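Local coordinates for protein carbohydrate kinase (Agrobacterium tumefaciens, PDB 2NWH) that probably transfers a phosphate from ATP to a sugar or related small substrate, as other pfkB-type (ribokinase-like) carbohydrate kinases do, at residues Ile6-Gly11 against Phe137-Ala142. Residues are numbered along the deposited sequence; the frame is centred on the assembly and turned at random.
Sequences ILVLGG and FLLCDA
Strands 6-9 and 137-141 run parallel, their axes 19° apart, and the backbone ladder passes from Leu7 N to Phe137 O, Leu139 N to Leu7 O and Leu9 N to Leu139 O (2.8 Å), before fading into a weak bond from Asp141 N to Leu9 O at 3.3 Å. Side chains alternate between the faces, and the pairs Ile6/Phe137, Leu7/Leu138 and Val8/Leu139 each lie side by side, pointing the same way. On one face Val8 CG2 rests 4.1 Å from Leu139 CD2; the beta-branched valine stays close to its strand, while Leu139, with CG anti to its backbone N, reaches Ala45 and Leu49 of helix 41-51. Ile6 lays CG1 against CB of Phe137, whose ring leads away toward Pro162. The other face carries Leu7 and Leu138, which meet through Leu7 CB and Leu138 CD2 at 4.0 Å, two branched apolar chains that both touch Ile132 of helix 126-134. At the end of the ladder, Asp141 turns CG into the crowded position between its N and carbonyl carbon (chi1 70°), bringing the carboxylate back toward the segment Gly10-Gly11. There Asp141 OD2 takes the N-H of Gly11 through its syn lone pair, 3.0 Å and almost straight at 176°, and also accepts Gly42 N, while OD1 accepts Asn143 N, so three backbone amides grip this buried group and probably stabilise its charge. Gly10 suits the spot because a beta carbon would collide with Asp141 OD2. Two neighbouring parallel strands covered by helices on both faces, with an aspartate tying their C-terminal ends to the glycine-rich start of helix 41-51, belong to the central alpha/beta core of the ribokinase fold.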
loop_
_atom_site.group_PDB
_atom_site.type_symbol
_atom_site.label_atom_id
_atom_site.label_comp_id
_atom_site.label_asym_id
_atom_site.label_seq_id
_atom_site.Cartn_x
_atom_site.Cartn_y
_atom_site.Cartn_z
ATOM N N ILE A 6 9.428 10.571 3.398
ATOM C CA ILE A 6 8.506 9.576 3.885
ATOM C C ILE A 6 9.293 8.303 4.083
ATOM O O ILE A 6 10.010 7.859 3.155
ATOM C CB ILE A 6 7.334 9.321 2.862
ATOM C CG1 ILE A 6 6.533 10.613 2.603
ATOM C CG2 ILE A 6 6.488 8.111 3.303
ATOM C CD1 ILE A 6 5.509 10.439 1.542
ATOM N N LEU A 7 9.168 7.707 5.259
ATOM C CA LEU A 7 9.794 6.411 5.507
ATOM C C LEU A 7 8.725 5.340 5.540
ATOM O O LEU A 7 7.746 5.478 6.278
ATOM C CB LEU A 7 10.532 6.427 6.837
ATOM C CG LEU A 7 11.182 5.098 7.290
ATOM C CD1 LEU A 7 12.392 4.801 6.461
ATOM C CD2 LEU A 7 11.585 5.228 8.729
ATOM N N VAL A 8 8.944 4.280 4.760
ATOM C CA VAL A 8 8.021 3.150 4.650
ATOM C C VAL A 8 8.615 1.941 5.342
ATOM O O VAL A 8 9.781 1.582 5.096
ATOM C CB VAL A 8 7.742 2.819 3.191
ATOM C CG1 VAL A 8 6.754 1.645 3.085
ATOM C CG2 VAL A 8 7.173 4.056 2.494
ATOM N N LEU A 9 7.844 1.323 6.218
ATOM C CA LEU A 9 8.255 0.086 6.890
ATOM C C LEU A 9 7.201 -0.983 6.592
ATOM O O LEU A 9 6.056 -0.896 7.043
ATOM C CB LEU A 9 8.419 0.318 8.397
ATOM C CG LEU A 9 9.368 1.457 8.715
ATOM C CD1 LEU A 9 8.572 2.712 9.094
ATOM C CD2 LEU A 9 10.239 1.026 9.927
ATOM N N GLY A 10 7.572 -1.986 5.816
ATOM C CA GLY A 10 6.570 -2.880 5.279
ATOM C C GLY A 10 7.173 -3.935 4.388
ATOM O O GLY A 10 8.353 -4.245 4.501
ATOM N N GLY A 11 6.334 -4.489 3.530
ATOM C CA GLY A 11 6.722 -5.589 2.709
ATOM C C GLY A 11 7.263 -5.143 1.393
ATOM O O GLY A 11 6.899 -4.081 0.843
ATOM N N PHE A 137 7.075 11.760 7.652
ATOM C CA PHE A 137 5.831 11.012 7.630
ATOM C C PHE A 137 6.207 9.524 7.508
ATOM O O PHE A 137 7.097 9.177 6.718
ATOM C CB PHE A 137 5.026 11.402 6.375
ATOM C CG PHE A 137 3.549 11.377 6.566
ATOM C CD1 PHE A 137 2.805 12.570 6.524
ATOM C CD2 PHE A 137 2.881 10.172 6.809
ATOM C CE1 PHE A 137 1.398 12.561 6.719
ATOM C CE2 PHE A 137 1.490 10.137 7.028
ATOM C CZ PHE A 137 0.733 11.349 6.965
ATOM N N LEU A 138 5.519 8.669 8.260
ATOM C CA LEU A 138 5.749 7.211 8.252
ATOM C C LEU A 138 4.614 6.489 7.556
ATOM O O LEU A 138 3.431 6.928 7.629
ATOM C CB LEU A 138 5.850 6.655 9.676
ATOM C CG LEU A 138 6.868 7.361 10.594
ATOM C CD1 LEU A 138 6.817 6.756 11.978
ATOM C CD2 LEU A 138 8.290 7.332 10.013
ATOM N N LEU A 139 4.964 5.372 6.909
ATOM C CA LEU A 139 3.955 4.515 6.330
ATOM C C LEU A 139 4.311 3.082 6.642
ATOM O O LEU A 139 5.442 2.656 6.400
ATOM C CB LEU A 139 3.866 4.714 4.799
ATOM C CG LEU A 139 2.961 3.686 4.047
ATOM C CD1 LEU A 139 1.469 3.789 4.488
ATOM C CD2 LEU A 139 3.125 3.865 2.508
ATOM N N CYS A 140 3.347 2.305 7.120
ATOM C CA CYS A 140 3.640 0.893 7.325
ATOM C C CYS A 140 2.576 0.069 6.627
ATOM O O CYS A 140 1.554 0.611 6.142
ATOM C CB CYS A 140 3.690 0.572 8.835
ATOM S SG CYS A 140 2.068 0.745 9.705
ATOM N N ASP A 141 2.795 -1.234 6.584
ATOM C CA ASP A 141 1.728 -2.100 6.174
ATOM C C ASP A 141 1.618 -3.267 7.157
ATOM O O ASP A 141 2.509 -3.503 8.003
ATOM C CB ASP A 141 1.832 -2.532 4.726
ATOM C CG ASP A 141 2.992 -3.496 4.483
ATOM O OD1 ASP A 141 3.375 -4.232 5.425
ATOM O OD2 ASP A 141 3.505 -3.530 3.352
ATOM N N ALA A 142 0.503 -3.980 7.031
ATOM C CA ALA A 142 0.180 -5.006 7.993
ATOM C C ALA A 142 0.886 -6.334 7.674
ATOM O O ALA A 142 0.520 -7.373 8.239
ATOM C CB ALA A 142 -1.380 -5.158 8.113
#